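Local coordinates for protein phosphatidylinositol-specific phospholipase C1 (Streptomyces antibioticus, PDB 3H4X) that belongs to the calcium-dependent branch of the phosphoinositide phospholipase C family and folds as a TIM-type beta/alpha barrel, at residues 62-67 with 130-135; 103-108 with 146-151. All coordinates share one frame; numbering follows the deposited sequence.

How the contacts relate
From the N terminus the chain lays down strand 31-36, then strand 58-64, passes strand 73-74, makes helix 104-117, returns to the barrel as strand 124-130 and leaves again into helix 142-153. Strands 58-64 and 124-130 pair in parallel, so this is a beta-alpha-beta crossover of the TIM barrel. Contact 1 closes the longer loop, tying the C-terminal ends of these neighbouring strands and what follows them. Contact 2 closes a shorter loop that begins inside the first and ends past it, so the two cross; it sets the outer helices 104-117 and 142-153 side by side. They meet where Leu63 CD1 packs 3.6 Å from Phe104 CD2, joining strand layer to helix layer.

Contact 1. Residues 62-67 with 130-135; sequences DLWSNA and MKDGFN. With EOH (ethanol), chain H.
With chi1 at 57°, Asp132 swings its carboxylate between its backbone N and carbonyl carbon, facing the amides of Ser65 and Asn66, while Lys131 lays CB and CG over the indole of Trp64 and bends at chi2 (-57°) and chi3 (-63°), turning its end toward Asp62. This is the C-terminal rim of the TIM barrel, where strands 58-64 and 124-130 end side by side. Their parallel pairing finishes with Lys131 N to Leu63 O, 2.8 Å, and a type I turn from Met130 to Gly133 then brings Asp132 round. Its OD1 takes Ser65 N at 2.8 Å, almost straight on the syn lone pair; OD2 takes Asn66 N at 2.8 Å from above the carboxylate plane. Both oxygens are gripped, fixing the group's rotation. Lys131 CB sits over Trp64's six-membered ring, a CH-pi contact 3.6 Å from the centroid, and Ser75 O takes the indole NE1. Lys131 NZ salt-bridges Glu129 and donates at 2.7 Å to water 1, which can bridge to Asp62 OD2, itself held by Tyr40. At the turn's end Ser65 OG donates to Gly133 O in the carbonyl plane; beyond it, Asn66 ND2 meets Phe134 O at 3.0 Å, above that carbonyl's plane.

Contact 2. Residues 103-108 with 146-151; sequences DFAGCL and DALIRQ
Leu148 of helix 142-153 reaches toward Phe104, Ala105 and Leu108 of helix 104-117, the two being neighbouring outer helices of the barrel. Starting at its base, CB stands back, 4.8 Å from Leu108 CD1. The first torsion, 175°, sends CG outward from the helix opposite the backbone N, until it lies 3.7 Å from that same Leu108 CD1. There the chain forks. CD2 lies obliquely beside Phe104, 3.8 Å from the ring carbon CD2, and also touches Leu108 CD1 at 3.9 Å; CD1 turns to Ala105 CB, at 4.3 Å. Leu108 CD1 is thus shared, for it also lies over the centre of the Phe104 ring face, one turn back along its own helix. At the edge of that ring, near its plane, Ile149 CD1 comes 4.3 Å from Phe104 CZ. Deeper in, Leu63 of strand 58-64 backs Phe104, and Phe191 of strand 189-195 touches both Leu108 and Ile149. The axes of 104-108 and 146-151 come within 10.3 Å and cross at -31°. Every group meeting here is aliphatic or aromatic, so the contact between the two segments rests on apolar burial and fit.

Contact 1. Residues 62-67 with 130-135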
ATOM      1  N   ASP A  62      -3.531   9.014   1.766  1.00  8.09           N
ATOM      2  CA  ASP A  62      -3.381   9.982   0.677  1.00  8.07           C
ATOM      3  C   ASP A  62      -2.379  11.056   1.089  1.00  7.98           C
ATOM      4  O   ASP A  62      -2.592  11.747   2.089  1.00  8.41           O
ATOM      5  CB  ASP A  62      -4.724  10.641   0.353  1.00  8.71           C
ATOM      6  CG  ASP A  62      -5.723   9.678  -0.262  1.00  9.70           C
ATOM      7  OD1 ASP A  62      -5.305   8.744  -0.978  1.00 12.46           O
ATOM      8  OD2 ASP A  62      -6.935   9.862  -0.042  1.00 10.58           O
ATOM      9  N   LEU A  63      -1.293  11.186   0.328  1.00  7.68           N
ATOM     10  CA  LEU A  63      -0.236  12.153   0.621  1.00  7.84           C
ATOM     11  C   LEU A  63      -0.116  13.193  -0.473  1.00  7.84           C
ATOM     12  O   LEU A  63      -0.344  12.912  -1.650  1.00  8.00           O
ATOM     13  CB  LEU A  63       1.122  11.467   0.757  1.00  8.04           C
ATOM     14  CG  LEU A  63       1.311  10.484   1.903  1.00  8.84           C
ATOM     15  CD1 LEU A  63       2.773  10.064   1.973  1.00  9.32           C
ATOM     16  CD2 LEU A  63       0.844  11.069   3.230  1.00 10.27           C
ATOM     17  N   TRP A  64       0.290  14.391  -0.073  1.00  8.26           N
ATOM     18  CA  TRP A  64       0.515  15.491  -1.001  1.00  8.66           C
ATOM     19  C   TRP A  64       1.939  16.009  -0.844  1.00  8.80           C
ATOM     20  O   TRP A  64       2.358  16.349   0.266  1.00  8.99           O
ATOM     21  CB  TRP A  64      -0.473  16.625  -0.738  1.00  8.56           C
ATOM     22  CG  TRP A  64      -1.903  16.214  -0.838  1.00  8.86           C
ATOM     23  CD1 TRP A  64      -2.611  15.466   0.061  1.00  9.72           C
ATOM     24  CD2 TRP A  64      -2.814  16.544  -1.890  1.00  9.38           C
ATOM     25  NE1 TRP A  64      -3.904  15.302  -0.377  1.00  9.78           N
ATOM     26  CE2 TRP A  64      -4.055  15.957  -1.571  1.00  9.64           C
ATOM     27  CE3 TRP A  64      -2.701  17.278  -3.075  1.00 10.25           C
ATOM     28  CZ2 TRP A  64      -5.173  16.084  -2.391  1.00 10.56           C
ATOM     29  CZ3 TRP A  64      -3.813  17.403  -3.885  1.00 10.93           C
ATOM     30  CH2 TRP A  64      -5.031  16.808  -3.541  1.00 11.37           C
ATOM     31  N   SER A  65       2.674  16.071  -1.952  1.00  9.05           N
ATOM     32  CA  SER A  65       4.070  16.502  -1.932  1.00  9.92           C
ATOM     33  C   SER A  65       4.277  17.904  -2.487  1.00  9.94           C
ATOM     34  O   SER A  65       5.339  18.491  -2.290  1.00  9.97           O
ATOM     35  CB  SER A  65       4.949  15.562  -2.763  1.00 10.57           C
ATOM     36  OG  SER A  65       4.713  14.199  -2.489  1.00 12.63           O
ATOM     37  N   ASN A  66       3.288  18.415  -3.215  1.00 10.06           N
ATOM     38  CA  ASN A  66       3.455  19.676  -3.936  1.00 10.74           C
ATOM     39  C   ASN A  66       2.661  20.838  -3.349  1.00 11.14           C
ATOM     40  O   ASN A  66       2.512  21.889  -3.981  1.00 11.71           O
ATOM     41  CB  ASN A  66       3.162  19.485  -5.424  1.00 11.05           C
ATOM     42  CG  ASN A  66       4.288  18.775  -6.141  1.00 11.16           C
ATOM     43  OD1 ASN A  66       5.346  19.357  -6.384  1.00 12.12           O
ATOM     44  ND2 ASN A  66       4.079  17.503  -6.468  1.00 11.43           N
ATOM     45  N   ALA A  67       2.148  20.651  -2.140  1.00 11.31           N
ATOM     46  CA  ALA A  67       1.599  21.773  -1.395  1.00 11.94           C
ATOM     47  C   ALA A  67       2.757  22.671  -0.972  1.00 12.44           C
ATOM     48  O   ALA A  67       3.925  22.279  -1.054  1.00 12.94           O
ATOM     49  CB  ALA A  67       0.821  21.287  -0.189  1.00 12.03           C
ATOM     50  N   MET A 130       0.103   8.915  -3.869  1.00  7.22           N
ATOM     51  CA  MET A 130       0.755  10.211  -3.956  1.00  7.76           C
ATOM     52  C   MET A 130      -0.148  11.096  -4.805  1.00  7.35           C
ATOM     53  O   MET A 130      -0.029  11.130  -6.035  1.00  7.37           O
ATOM     54  CB  MET A 130       2.137  10.069  -4.592  1.00  8.44           C
ATOM     55  CG  MET A 130       3.089   9.162  -3.831  1.00 10.81           C
ATOM     56  SD  MET A 130       3.410   9.710  -2.145  1.00 13.97           S
ATOM     57  CE  MET A 130       3.507  11.475  -2.420  1.00 10.07           C
ATOM     58  N   LYS A 131      -1.074  11.784  -4.143  1.00  7.83           N
ATOM     59  CA  LYS A 131      -2.150  12.505  -4.826  1.00  8.34           C
ATOM     60  C   LYS A 131      -1.635  13.351  -5.978  1.00  8.31           C
ATOM     61  O   LYS A 131      -2.197  13.341  -7.081  1.00  8.65           O
ATOM     62  CB  LYS A 131      -2.906  13.401  -3.838  1.00  8.72           C
ATOM     63  CG  LYS A 131      -3.675  12.665  -2.758  1.00 10.50           C
ATOM     64  CD  LYS A 131      -4.672  11.679  -3.321  1.00 12.57           C
ATOM     65  CE  LYS A 131      -5.738  12.368  -4.136  1.00 13.23           C
ATOM     66  NZ  LYS A 131      -6.831  11.410  -4.479  1.00 14.09           N
ATOM     67  N   ASP A 132      -0.565  14.088  -5.704  1.00  8.81           N
ATOM     68  CA  ASP A 132       0.005  15.026  -6.657  1.00  9.35           C
ATOM     69  C   ASP A 132       1.424  14.634  -7.060  1.00  9.49           C
ATOM     70  O   ASP A 132       2.215  15.480  -7.482  1.00 10.33           O
ATOM     71  CB  ASP A 132      -0.014  16.446  -6.076  1.00  9.59           C
ATOM     72  CG  ASP A 132       0.732  16.552  -4.749  1.00  9.99           C
ATOM     73  OD1 ASP A 132       1.275  15.529  -4.279  1.00 10.32           O
ATOM     74  OD2 ASP A 132       0.786  17.658  -4.168  1.00 10.71           O
ATOM     75  N   GLY A 133       1.740  13.347  -6.944  1.00  9.51           N
ATOM     76  CA  GLY A 133       3.063  12.841  -7.299  1.00  9.85           C
ATOM     77  C   GLY A 133       4.140  13.287  -6.328  1.00  9.82           C
ATOM     78  O   GLY A 133       3.845  13.758  -5.230  1.00 10.75           O
ATOM     79  N   PHE A 134       5.395  13.129  -6.735  1.00 10.25           N
ATOM     80  CA  PHE A 134       6.523  13.559  -5.924  1.00 10.32           C
ATOM     81  C   PHE A 134       6.886  15.014  -6.196  1.00 10.65           C
ATOM     82  O   PHE A 134       6.374  15.644  -7.128  1.00 11.02           O
ATOM     83  CB  PHE A 134       7.741  12.664  -6.180  1.00 10.17           C
ATOM     84  CG  PHE A 134       7.668  11.322  -5.507  1.00 10.15           C
ATOM     85  CD1 PHE A 134       7.862  11.209  -4.145  1.00 10.49           C
ATOM     86  CD2 PHE A 134       7.415  10.172  -6.240  1.00 10.87           C
ATOM     87  CE1 PHE A 134       7.799   9.972  -3.520  1.00 11.48           C
ATOM     88  CE2 PHE A 134       7.351   8.935  -5.621  1.00 11.75           C
ATOM     89  CZ  PHE A 134       7.542   8.837  -4.263  1.00 11.86           C
ATOM     90  N   ASN A 135       7.783  15.533  -5.371  1.00 10.97           N
ATOM     91  CA  ASN A 135       8.270  16.896  -5.500  1.00 11.82           C
ATOM     92  C   ASN A 135       9.757  16.927  -5.178  1.00 12.49           C
ATOM     93  O   ASN A 135      10.175  17.492  -4.170  1.00 12.27           O
ATOM     94  CB  ASN A 135       7.496  17.814  -4.554  1.00 11.87           C
ATOM     95  CG  ASN A 135       7.914  19.261  -4.670  1.00 12.32           C
ATOM     96  OD1 ASN A 135       8.659  19.636  -5.575  1.00 13.11           O
ATOM     97  ND2 ASN A 135       7.432  20.086  -3.751  1.00 12.70           N
TER
HETATM   98  C1  EOH H 346       6.580  22.726  -2.974  1.00 30.19           C
HETATM   99  C2  EOH H 346       8.081  22.890  -3.185  1.00 30.05           C
HETATM  100  O   EOH H 346       6.094  23.592  -1.974  1.00 30.24           O
HETATM  101  O   HOH W   1      -8.094  11.514  -2.039  1.00 16.48           O
HETATM  102  O   HOH W   2      -7.372   8.514  -2.949  1.00 23.00           O

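Contact 2. Residues 103-108 with 146-151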
ATOM      1  N   ASP A 103       0.689  15.405   9.920  1.00 10.04           N
ATOM      2  CA  ASP A 103       1.186  15.085   8.588  1.00  9.95           C
ATOM      3  C   ASP A 103       1.731  13.659   8.496  1.00  9.34           C
ATOM      4  O   ASP A 103       1.526  12.841   9.393  1.00  9.24           O
ATOM      5  CB  ASP A 103       2.265  16.092   8.180  1.00 10.72           C
ATOM      6  CG  ASP A 103       3.484  16.049   9.091  1.00 12.11           C
ATOM      7  OD1 ASP A 103       3.529  15.207  10.013  1.00 13.19           O
ATOM      8  OD2 ASP A 103       4.403  16.869   8.883  1.00 15.89           O
ATOM      9  N   PHE A 104       2.428  13.363   7.404  1.00  9.05           N
ATOM     10  CA  PHE A 104       2.928  12.009   7.170  1.00  8.65           C
ATOM     11  C   PHE A 104       3.915  11.594   8.260  1.00  8.48           C
ATOM     12  O   PHE A 104       3.868  10.464   8.754  1.00  8.47           O
ATOM     13  CB  PHE A 104       3.555  11.914   5.778  1.00  9.02           C
ATOM     14  CG  PHE A 104       4.017  10.528   5.394  1.00  9.17           C
ATOM     15  CD1 PHE A 104       3.263   9.403   5.699  1.00  9.59           C
ATOM     16  CD2 PHE A 104       5.193  10.364   4.682  1.00  9.56           C
ATOM     17  CE1 PHE A 104       3.690   8.135   5.320  1.00 10.59           C
ATOM     18  CE2 PHE A 104       5.621   9.103   4.302  1.00 10.27           C
ATOM     19  CZ  PHE A 104       4.868   7.991   4.621  1.00 10.91           C
ATOM     20  N   ALA A 105       4.808  12.504   8.641  1.00  8.60           N
ATOM     21  CA  ALA A 105       5.728  12.217   9.735  1.00  8.82           C
ATOM     22  C   ALA A 105       4.966  11.854  11.011  1.00  8.90           C
ATOM     23  O   ALA A 105       5.392  10.978  11.767  1.00  9.21           O
ATOM     24  CB  ALA A 105       6.670  13.391   9.976  1.00  9.45           C
ATOM     25  N   GLY A 106       3.843  12.528  11.251  1.00  9.07           N
ATOM     26  CA  GLY A 106       3.007  12.225  12.407  1.00  9.31           C
ATOM     27  C   GLY A 106       2.381  10.843  12.319  1.00  9.12           C
ATOM     28  O   GLY A 106       2.314  10.113  13.309  1.00  9.38           O
ATOM     29  N   CYS A 107       1.917  10.484  11.128  1.00  8.82           N
ATOM     30  CA  CYS A 107       1.384   9.152  10.897  1.00  9.12           C
ATOM     31  C   CYS A 107       2.439   8.086  11.188  1.00  8.59           C
ATOM     32  O   CYS A 107       2.176   7.095  11.872  1.00  8.39           O
ATOM     33  CB  CYS A 107       0.907   9.032   9.452  1.00  9.41           C
ATOM     34  SG  CYS A 107       0.255   7.417   9.031  1.00 13.33           S
ATOM     35  N   LEU A 108       3.636   8.291  10.653  1.00  8.02           N
ATOM     36  CA  LEU A 108       4.734   7.359  10.858  1.00  7.89           C
ATOM     37  C   LEU A 108       5.095   7.237  12.335  1.00  7.98           C
ATOM     38  O   LEU A 108       5.432   6.152  12.810  1.00  8.07           O
ATOM     39  CB  LEU A 108       5.948   7.783  10.033  1.00  7.95           C
ATOM     40  CG  LEU A 108       5.792   7.669   8.515  1.00  7.80           C
ATOM     41  CD1 LEU A 108       6.924   8.415   7.827  1.00  8.52           C
ATOM     42  CD2 LEU A 108       5.740   6.210   8.074  1.00  8.94           C
ATOM     43  N   ASP A 146      12.093   7.863   1.269  1.00  7.28           N
ATOM     44  CA  ASP A 146      12.788   6.735   1.885  1.00  7.35           C
ATOM     45  C   ASP A 146      13.459   7.149   3.198  1.00  7.31           C
ATOM     46  O   ASP A 146      13.395   6.433   4.200  1.00  7.59           O
ATOM     47  CB  ASP A 146      13.875   6.184   0.958  1.00  7.69           C
ATOM     48  CG  ASP A 146      13.333   5.362  -0.193  1.00  7.98           C
ATOM     49  OD1 ASP A 146      12.159   4.931  -0.166  1.00  8.79           O
ATOM     50  OD2 ASP A 146      14.125   5.128  -1.128  1.00  9.25           O
ATOM     51  N   ALA A 147      14.135   8.295   3.179  1.00  7.40           N
ATOM     52  CA  ALA A 147      14.890   8.744   4.344  1.00  7.71           C
ATOM     53  C   ALA A 147      13.991   8.953   5.558  1.00  7.72           C
ATOM     54  O   ALA A 147      14.365   8.616   6.683  1.00  7.79           O
ATOM     55  CB  ALA A 147      15.667  10.014   4.025  1.00  8.21           C
ATOM     56  N   LEU A 148      12.809   9.510   5.328  1.00  7.87           N
ATOM     57  CA  LEU A 148      11.854   9.749   6.403  1.00  7.88           C
ATOM     58  C   LEU A 148      11.356   8.433   6.986  1.00  7.48           C
ATOM     59  O   LEU A 148      11.275   8.274   8.203  1.00  7.56           O
ATOM     60  CB  LEU A 148      10.679  10.583   5.896  1.00  8.21           C
ATOM     61  CG  LEU A 148       9.545  10.800   6.899  1.00  9.15           C
ATOM     62  CD1 LEU A 148      10.026  11.498   8.168  1.00 10.17           C
ATOM     63  CD2 LEU A 148       8.428  11.589   6.245  1.00  9.83           C
ATOM     64  N   ILE A 149      11.009   7.490   6.119  1.00  7.67           N
ATOM     65  CA  ILE A 149      10.540   6.196   6.590  1.00  8.05           C
ATOM     66  C   ILE A 149      11.639   5.455   7.356  1.00  8.16           C
ATOM     67  O   ILE A 149      11.373   4.867   8.405  1.00  8.49           O
ATOM     68  CB  ILE A 149       9.963   5.349   5.435  1.00  7.94           C
ATOM     69  CG1 ILE A 149       8.640   5.964   4.961  1.00  8.56           C
ATOM     70  CG2 ILE A 149       9.761   3.905   5.870  1.00  8.77           C
ATOM     71  CD1 ILE A 149       8.071   5.339   3.719  1.00  9.32           C
ATOM     72  N   ARG A 150      12.872   5.504   6.856  1.00  8.10           N
ATOM     73  CA  ARG A 150      13.995   4.896   7.577  1.00  8.64           C
ATOM     74  C   ARG A 150      14.140   5.512   8.963  1.00  8.62           C
ATOM     75  O   ARG A 150      14.341   4.806   9.946  1.00  8.84           O
ATOM     76  CB  ARG A 150      15.318   5.053   6.814  1.00  9.22           C
ATOM     77  CG  ARG A 150      15.445   4.195   5.564  1.00 10.04           C
ATOM     78  CD  ARG A 150      16.901   4.036   5.103  1.00 11.02           C
ATOM     79  NE  ARG A 150      17.607   5.311   4.996  1.00 11.15           N
ATOM     80  CZ  ARG A 150      17.565   6.111   3.933  1.00 10.41           C
ATOM     81  NH1 ARG A 150      16.848   5.776   2.864  1.00 10.40           N
ATOM     82  NH2 ARG A 150      18.240   7.253   3.939  1.00 11.30           N
ATOM     83  N   GLN A 151      14.043   6.834   9.038  1.00  8.54           N
ATOM     84  CA  GLN A 151      14.197   7.541  10.305  1.00  8.88           C
ATOM     85  C   GLN A 151      13.122   7.139  11.310  1.00  8.64           C
ATOM     86  O   GLN A 151      13.407   6.917  12.486  1.00  9.04           O
ATOM     87  CB  GLN A 151      14.168   9.053  10.070  1.00  9.37           C
ATOM     88  CG  GLN A 151      14.463   9.891  11.306  1.00 11.29           C
ATOM     89  CD  GLN A 151      13.217  10.336  12.040  1.00 13.24           C
ATOM     90  OE1 GLN A 151      12.224  10.728  11.426  1.00 14.54           O
ATOM     91  NE2 GLN A 151      13.269  10.301  13.370  1.00 14.43           N
TER